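Local coordinates for Serine/threonine protein kinase (Mycobacterium tuberculosis, PDB 4ESQ) that is probably a membrane-bound receptor kinase that phosphorylates serine and threonine residues of proteins, represented here by its extracellular sensor domain, at residues A89-V103 / A158-N170. Numbering follows the deposited sequence.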
ATOM      1  N   ALA A  89       0.175  -3.779  -4.172  1.00  9.77           N
ATOM      2  CA  ALA A  89       0.881  -3.455  -5.401  1.00 10.11           C
ATOM      3  C   ALA A  89       2.370  -3.706  -5.259  1.00 12.76           C
ATOM      4  O   ALA A  89       2.935  -3.585  -4.168  1.00 10.27           O
ATOM      5  CB  ALA A  89       0.641  -2.004  -5.775  1.00  9.37           C
ATOM      6  N   VAL A  90       2.995  -4.052  -6.382  1.00 10.05           N
ATOM      7  CA  VAL A  90       4.445  -4.143  -6.469  1.00 10.07           C
ATOM      8  C   VAL A  90       4.934  -3.234  -7.585  1.00 12.41           C
ATOM      9  O   VAL A  90       4.302  -3.108  -8.640  1.00 10.72           O
ATOM     10  CB  VAL A  90       4.917  -5.576  -6.701  1.00 10.05           C
ATOM     11  CG1 VAL A  90       4.782  -6.369  -5.405  1.00 11.72           C
ATOM     12  CG2 VAL A  90       4.105  -6.229  -7.817  1.00  9.77           C
ATOM     13  N   VAL A  91       6.066  -2.594  -7.346  1.00 10.45           N
ATOM     14  CA  VAL A  91       6.566  -1.596  -8.273  1.00  9.70           C
ATOM     15  C   VAL A  91       8.010  -1.936  -8.611  1.00 11.52           C
ATOM     16  O   VAL A  91       8.841  -2.082  -7.708  1.00 13.24           O
ATOM     17  CB  VAL A  91       6.483  -0.180  -7.673  1.00 10.20           C
ATOM     18  CG1 VAL A  91       6.993   0.849  -8.676  1.00 12.22           C
ATOM     19  CG2 VAL A  91       5.039   0.144  -7.236  1.00 12.97           C
ATOM     20  N   ALA A  92       8.301  -2.079  -9.900  1.00 11.05           N
ATOM     21  CA  ALA A  92       9.652  -2.417 -10.345  1.00 11.44           C
ATOM     22  C   ALA A  92      10.462  -1.157 -10.582  1.00 12.81           C
ATOM     23  O   ALA A  92       9.943  -0.163 -11.081  1.00 14.25           O
ATOM     24  CB  ALA A  92       9.609  -3.246 -11.616  1.00 13.26           C
ATOM     25  N   PHE A  93      11.738  -1.222 -10.218  1.00 11.47           N
ATOM     26  CA  PHE A  93      12.698  -0.161 -10.482  1.00  9.88           C
ATOM     27  C   PHE A  93      13.871  -0.789 -11.222  1.00 13.74           C
ATOM     28  O   PHE A  93      14.020  -1.998 -11.223  1.00 13.56           O
ATOM     29  CB  PHE A  93      13.182   0.445  -9.168  1.00 10.19           C
ATOM     30  CG  PHE A  93      12.154   1.298  -8.484  1.00 10.07           C
ATOM     31  CD1 PHE A  93      11.148   0.725  -7.720  1.00 12.89           C
ATOM     32  CD2 PHE A  93      12.202   2.676  -8.608  1.00 11.95           C
ATOM     33  CE1 PHE A  93      10.201   1.519  -7.087  1.00 11.43           C
ATOM     34  CE2 PHE A  93      11.259   3.477  -7.984  1.00 11.95           C
ATOM     35  CZ  PHE A  93      10.251   2.892  -7.219  1.00 12.80           C
ATOM     36  N   PRO A  94      14.704   0.036 -11.866  1.00 17.83           N
ATOM     37  CA  PRO A  94      15.824  -0.527 -12.630  1.00 17.24           C
ATOM     38  C   PRO A  94      16.842  -1.233 -11.740  1.00 20.18           C
ATOM     39  O   PRO A  94      17.445  -2.220 -12.160  1.00 22.14           O
ATOM     40  CB  PRO A  94      16.455   0.701 -13.285  1.00 18.06           C
ATOM     41  CG  PRO A  94      15.377   1.722 -13.307  1.00 23.90           C
ATOM     42  CD  PRO A  94      14.531   1.476 -12.096  1.00 16.92           C
ATOM     43  N   THR A  95      17.010  -0.735 -10.520  1.00 16.85           N
ATOM     44  CA  THR A  95      17.998  -1.264  -9.590  1.00 20.56           C
ATOM     45  C   THR A  95      17.448  -1.295  -8.176  1.00 20.46           C
ATOM     46  O   THR A  95      16.482  -0.599  -7.858  1.00 17.30           O
ATOM     47  CB  THR A  95      19.245  -0.376  -9.552  1.00 19.79           C
ATOM     48  OG1 THR A  95      18.865   0.947  -9.151  1.00 22.66           O
ATOM     49  CG2 THR A  95      19.902  -0.308 -10.937  1.00 23.59           C
ATOM     50  N   ALA A  96      18.081  -2.105  -7.334  1.00 19.40           N
ATOM     51  CA  ALA A  96      17.819  -2.109  -5.902  1.00 16.96           C
ATOM     52  C   ALA A  96      18.013  -0.718  -5.302  1.00 20.53           C
ATOM     53  O   ALA A  96      17.213  -0.279  -4.488  1.00 17.10           O
ATOM     54  CB  ALA A  96      18.721  -3.117  -5.208  1.00 21.15           C
ATOM     55  N   ASP A  97      19.072  -0.024  -5.713  1.00 21.51           N
ATOM     56  CA  ASP A  97      19.357   1.316  -5.203  1.00 23.36           C
ATOM     57  C   ASP A  97      18.174   2.279  -5.341  1.00 19.61           C
ATOM     58  O   ASP A  97      17.830   2.995  -4.397  1.00 20.01           O
ATOM     59  CB  ASP A  97      20.588   1.910  -5.895  1.00 29.03           C
ATOM     60  CG  ASP A  97      21.868   1.201  -5.510  1.00 40.06           C
ATOM     61  OD1 ASP A  97      21.815   0.331  -4.613  1.00 47.60           O
ATOM     62  OD2 ASP A  97      22.927   1.517  -6.092  1.00 38.83           O
ATOM     63  N   LYS A  98      17.554   2.298  -6.516  1.00 15.53           N
ATOM     64  CA  LYS A  98      16.438   3.205  -6.755  1.00 16.97           C
ATOM     65  C   LYS A  98      15.198   2.783  -5.970  1.00 13.49           C
ATOM     66  O   LYS A  98      14.471   3.633  -5.449  1.00 12.61           O
ATOM     67  CB  LYS A  98      16.142   3.329  -8.254  1.00 15.72           C
ATOM     68  CG  LYS A  98      17.209   4.143  -8.992  1.00 23.42           C
ATOM     69  CD  LYS A  98      17.011   4.134 -10.500  1.00 34.41           C
ATOM     70  CE  LYS A  98      18.071   4.986 -11.190  1.00 38.62           C
ATOM     71  NZ  LYS A  98      17.944   4.933 -12.673  1.00 40.54           N
ATOM     72  N   ALA A  99      14.966   1.473  -5.885  1.00 13.98           N
ATOM     73  CA  ALA A  99      13.868   0.951  -5.074  1.00 12.27           C
ATOM     74  C   ALA A  99      14.046   1.346  -3.607  1.00 12.61           C
ATOM     75  O   ALA A  99      13.114   1.826  -2.958  1.00 12.88           O
ATOM     76  CB  ALA A  99      13.772  -0.568  -5.209  1.00 12.21           C
ATOM     77  N   ARG A 100      15.246   1.142  -3.075  1.00 12.62           N
ATOM     78  CA  ARG A 100      15.503   1.492  -1.679  1.00 13.36           C
ATOM     79  C   ARG A 100      15.372   2.996  -1.419  1.00 13.24           C
ATOM     80  O   ARG A 100      14.854   3.420  -0.384  1.00 13.60           O
ATOM     81  CB  ARG A 100      16.889   1.002  -1.255  1.00 18.07           C
ATOM     82  CG  ARG A 100      17.062  -0.484  -1.461  1.00 18.58           C
ATOM     83  CD  ARG A 100      17.332  -1.212  -0.172  1.00 27.19           C
ATOM     84  NE  ARG A 100      16.951  -2.615  -0.284  1.00 28.45           N
ATOM     85  CZ  ARG A 100      16.763  -3.425   0.752  1.00 22.05           C
ATOM     86  NH1 ARG A 100      16.402  -4.686   0.541  1.00 19.85           N
ATOM     87  NH2 ARG A 100      16.927  -2.972   1.993  1.00 20.74           N
ATOM     88  N   ALA A 101      15.849   3.803  -2.360  1.00 12.93           N
ATOM     89  CA  ALA A 101      15.783   5.250  -2.211  1.00 12.31           C
ATOM     90  C   ALA A 101      14.333   5.709  -2.087  1.00 12.16           C
ATOM     91  O   ALA A 101      14.025   6.627  -1.324  1.00 12.04           O
ATOM     92  CB  ALA A 101      16.467   5.934  -3.378  1.00 15.80           C
ATOM     93  N   PHE A 102      13.437   5.064  -2.837  1.00 12.50           N
ATOM     94  CA  PHE A 102      12.031   5.443  -2.774  1.00 13.69           C
ATOM     95  C   PHE A 102      11.408   5.119  -1.416  1.00 14.23           C
ATOM     96  O   PHE A 102      10.617   5.898  -0.892  1.00 12.91           O
ATOM     97  CB  PHE A 102      11.200   4.804  -3.895  1.00 14.15           C
ATOM     98  CG  PHE A 102       9.727   5.079  -3.755  1.00 11.93           C
ATOM     99  CD1 PHE A 102       9.215   6.335  -4.048  1.00 17.36           C
ATOM    100  CD2 PHE A 102       8.865   4.103  -3.283  1.00 12.81           C
ATOM    101  CE1 PHE A 102       7.859   6.609  -3.887  1.00 14.66           C
ATOM    102  CE2 PHE A 102       7.513   4.359  -3.127  1.00 16.71           C
ATOM    103  CZ  PHE A 102       7.002   5.612  -3.430  1.00 11.63           C
ATOM    104  N   VAL A 103      11.761   3.970  -0.849  1.00 12.22           N
ATOM    105  CA  VAL A 103      11.250   3.621   0.470  1.00 10.39           C
ATOM    106  C   VAL A 103      11.816   4.562   1.528  1.00 12.03           C
ATOM    107  O   VAL A 103      11.114   4.948   2.459  1.00 13.10           O
ATOM    108  CB  VAL A 103      11.532   2.143   0.839  1.00 12.14           C
ATOM    109  CG1 VAL A 103      10.966   1.811   2.213  1.00 11.58           C
ATOM    110  CG2 VAL A 103      10.936   1.222  -0.201  1.00 13.31           C
ATOM    111  N   ALA A 158       1.546  -0.391   4.521  1.00 10.04           N
ATOM    112  CA  ALA A 158       2.853  -1.015   4.688  1.00 10.64           C
ATOM    113  C   ALA A 158       3.633  -0.866   3.400  1.00 10.19           C
ATOM    114  O   ALA A 158       3.087  -1.034   2.308  1.00 12.78           O
ATOM    115  CB  ALA A 158       2.716  -2.483   5.047  1.00 12.18           C
ATOM    116  N   MET A 159       4.912  -0.544   3.528  1.00  9.86           N
ATOM    117  CA  MET A 159       5.789  -0.500   2.367  1.00  9.70           C
ATOM    118  C   MET A 159       7.081  -1.203   2.712  1.00 12.38           C
ATOM    119  O   MET A 159       7.604  -1.054   3.817  1.00 12.51           O
ATOM    120  CB  MET A 159       6.084   0.943   1.944  1.00 10.84           C
ATOM    121  CG  MET A 159       7.038   1.053   0.758  1.00 11.17           C
ATOM    122  SD  MET A 159       7.281   2.762   0.215  1.00 14.62           S
ATOM    123  CE  MET A 159       5.644   3.150  -0.403  1.00 17.03           C
ATOM    124  N   SER A 160       7.582  -1.980   1.767  1.00  9.96           N
ATOM    125  CA  SER A 160       8.877  -2.621   1.940  1.00 11.67           C
ATOM    126  C   SER A 160       9.574  -2.686   0.590  1.00 11.56           C
ATOM    127  O   SER A 160       9.033  -2.248  -0.434  1.00 10.73           O
ATOM    128  CB  SER A 160       8.719  -4.021   2.542  1.00 14.11           C
ATOM    129  OG  SER A 160       9.943  -4.473   3.133  1.00 14.38           O
ATOM    130  N   VAL A 161      10.785  -3.227   0.591  1.00 11.85           N
ATOM    131  CA  VAL A 161      11.546  -3.370  -0.634  1.00 10.52           C
ATOM    132  C   VAL A 161      12.349  -4.649  -0.538  1.00 11.77           C
ATOM    133  O   VAL A 161      12.865  -4.993   0.529  1.00 13.92           O
ATOM    134  CB  VAL A 161      12.478  -2.167  -0.869  1.00 12.27           C
ATOM    135  CG1 VAL A 161      13.206  -1.796   0.420  1.00 15.58           C
ATOM    136  CG2 VAL A 161      13.469  -2.451  -1.999  1.00 14.57           C
ATOM    137  N   ALA A 162      12.417  -5.364  -1.652  1.00 13.30           N
ATOM    138  CA  ALA A 162      13.295  -6.519  -1.783  1.00 12.59           C
ATOM    139  C   ALA A 162      13.797  -6.506  -3.220  1.00 14.50           C
ATOM    140  O   ALA A 162      13.021  -6.262  -4.143  1.00 11.71           O
ATOM    141  CB  ALA A 162      12.551  -7.794  -1.490  1.00 13.64           C
ATOM    142  N   ASN A 163      15.089  -6.750  -3.414  1.00 14.20           N
ATOM    143  CA  ASN A 163      15.662  -6.657  -4.752  1.00 12.60           C
ATOM    144  C   ASN A 163      15.320  -5.283  -5.332  1.00 14.97           C
ATOM    145  O   ASN A 163      15.490  -4.272  -4.651  1.00 15.03           O
ATOM    146  CB  ASN A 163      15.139  -7.791  -5.647  1.00 13.24           C
ATOM    147  CG  ASN A 163      16.109  -8.158  -6.759  1.00 18.13           C
ATOM    148  OD1 ASN A 163      16.967  -7.358  -7.139  1.00 15.13           O
ATOM    149  ND2 ASN A 163      15.965  -9.370  -7.299  1.00 13.51           N
ATOM    150  N   ASN A 164      14.841  -5.246  -6.577  1.00 13.22           N
ATOM    151  CA  ASN A 164      14.495  -3.989  -7.237  1.00 15.22           C
ATOM    152  C   ASN A 164      13.003  -3.676  -7.154  1.00 13.56           C
ATOM    153  O   ASN A 164      12.488  -2.883  -7.950  1.00 12.68           O
ATOM    154  CB  ASN A 164      14.894  -4.035  -8.713  1.00 15.30           C
ATOM    155  CG  ASN A 164      14.192  -5.149  -9.459  1.00 15.94           C
ATOM    156  OD1 ASN A 164      14.108  -6.277  -8.973  1.00 15.63           O
ATOM    157  ND2 ASN A 164      13.665  -4.836 -10.636  1.00 13.60           N
ATOM    158  N   VAL A 165      12.310  -4.301  -6.207  1.00 11.38           N
ATOM    159  CA  VAL A 165      10.853  -4.200  -6.160  1.00 12.66           C
ATOM    160  C   VAL A 165      10.380  -3.555  -4.868  1.00 11.51           C
ATOM    161  O   VAL A 165      10.769  -3.974  -3.783  1.00 13.70           O
ATOM    162  CB  VAL A 165      10.187  -5.591  -6.279  1.00 11.56           C
ATOM    163  CG1 VAL A 165       8.656  -5.491  -6.142  1.00 13.01           C
ATOM    164  CG2 VAL A 165      10.566  -6.246  -7.588  1.00 12.61           C
ATOM    165  N   VAL A 166       9.545  -2.530  -4.996  1.00 10.69           N
ATOM    166  CA  VAL A 166       8.883  -1.929  -3.844  1.00 11.60           C
ATOM    167  C   VAL A 166       7.503  -2.555  -3.648  1.00 10.81           C
ATOM    168  O   VAL A 166       6.751  -2.741  -4.601  1.00 11.28           O
ATOM    169  CB  VAL A 166       8.741  -0.408  -4.008  1.00 12.10           C
ATOM    170  CG1 VAL A 166       7.815   0.154  -2.912  1.00 12.18           C
ATOM    171  CG2 VAL A 166      10.116   0.257  -3.967  1.00 12.57           C
ATOM    172  N   VAL A 167       7.194  -2.901  -2.410  1.00 11.13           N
ATOM    173  CA  VAL A 167       5.936  -3.538  -2.068  1.00  8.95           C
ATOM    174  C   VAL A 167       5.106  -2.467  -1.371  1.00  9.08           C
ATOM    175  O   VAL A 167       5.574  -1.843  -0.424  1.00 11.68           O
ATOM    176  CB  VAL A 167       6.193  -4.725  -1.138  1.00  9.81           C
ATOM    177  CG1 VAL A 167       4.889  -5.401  -0.730  1.00 11.53           C
ATOM    178  CG2 VAL A 167       7.111  -5.716  -1.839  1.00 12.12           C
ATOM    179  N   ASP A 168       3.886  -2.234  -1.854  1.00  9.21           N
ATOM    180  CA  ASP A 168       3.101  -1.087  -1.405  1.00 12.13           C
ATOM    181  C   ASP A 168       1.683  -1.547  -1.119  1.00 11.75           C
ATOM    182  O   ASP A 168       0.942  -1.863  -2.048  1.00 12.03           O
ATOM    183  CB  ASP A 168       3.103  -0.025  -2.515  1.00 13.32           C
ATOM    184  CG  ASP A 168       2.749   1.365  -2.019  1.00 15.08           C
ATOM    185  OD1 ASP A 168       2.452   1.520  -0.822  1.00 15.78           O
ATOM    186  OD2 ASP A 168       2.775   2.310  -2.847  1.00 14.73           O
ATOM    187  N   VAL A 169       1.311  -1.585   0.159  1.00  9.42           N
ATOM    188  CA  VAL A 169       0.061  -2.229   0.585  1.00 10.12           C
ATOM    189  C   VAL A 169      -0.821  -1.361   1.487  1.00 11.37           C
ATOM    190  O   VAL A 169      -0.336  -0.705   2.412  1.00 10.35           O
ATOM    191  CB  VAL A 169       0.375  -3.535   1.336  1.00 10.97           C
ATOM    192  CG1 VAL A 169      -0.910  -4.210   1.819  1.00 12.75           C
ATOM    193  CG2 VAL A 169       1.197  -4.485   0.449  1.00 10.78           C
ATOM    194  N   ASN A 170      -2.127  -1.381   1.226  1.00 10.95           N
ATOM    195  CA  ASN A 170      -3.102  -0.728   2.090  1.00 11.70           C
ATOM    196  C   ASN A 170      -4.136  -1.766   2.457  1.00 12.01           C
ATOM    197  O   ASN A 170      -4.735  -2.389   1.568  1.00 14.86           O
ATOM    198  CB  ASN A 170      -3.760   0.447   1.355  1.00 12.63           C
ATOM    199  CG  ASN A 170      -4.424   1.442   2.302  1.00 15.97           C
ATOM    200  OD1 ASN A 170      -4.188   1.427   3.511  1.00 13.60           O
ATOM    201  ND2 ASN A 170      -5.239   2.325   1.747  1.00 13.07           N
TER
HETATM  202  O   HOH W   1      17.025  -4.299  -2.334  1.00 16.03           O
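Strand 89-92 pairs antiparallel with strand 165-170 in the central sheet of the PknH-like extracellular domain, and helix 96-103 then packs back over the hairpin 158-170. Ala-89 with Asp-168 and Val-91 with Val-166 are the hydrogen-bonded pairs. Val-91 N reaches Val-166 O at 2.8 Å, and Val-166 N returns the bond to Val-91 O. Asn-164, in the type II' turn of the hairpin, ends the ladder with two bonds to Phe-93. The backbone O of Asn-164 accepts from Phe-93 N at 2.9 Å. Its side-chain ND2 gives a nearly straight bond (166°) to Phe-93 O, with the acceptor in the amide plane. Asn-164 CG stands between its own backbone N and carbonyl carbon (chi1 60°), which brings ND2 to Phe-93 O. OD1 accepts from Val-5 N, so both polar atoms of the amide are bonded.

Val-166 points to the helix side of the sheet, where its CG2 meets four residues. Val-166 CG2 lies 3.4 Å from Phe-93 CE1 and also touches Ala-99, Phe-102 and Val-103. Ala-99 CA sits over one face of the Phe-93 ring, near its rim. Val-103 CG2 meets Val-161 CB at 3.8 Å. Met-159 and Phe-102 form a Met-aromatic contact, crossing at about a right angle. The bend at chi3 (-67°) brings Met-159 CE to 3.5 Å from Phe-102 CE2.

At the outer border, the guanidinium of Arg-100 lies flat on Val-161 CG1. A water accepts from Arg-100 NE and donates to Asn-163 O, linking helix to turn.

Tyr-62 of helix 59-62 stacks on Phe-102 and bonds to Asp-168 OD2. On the other face of the sheet, Val-90 and Val-167 pack against Ile-187 of helix 179-192, so helices cover both faces of these strands.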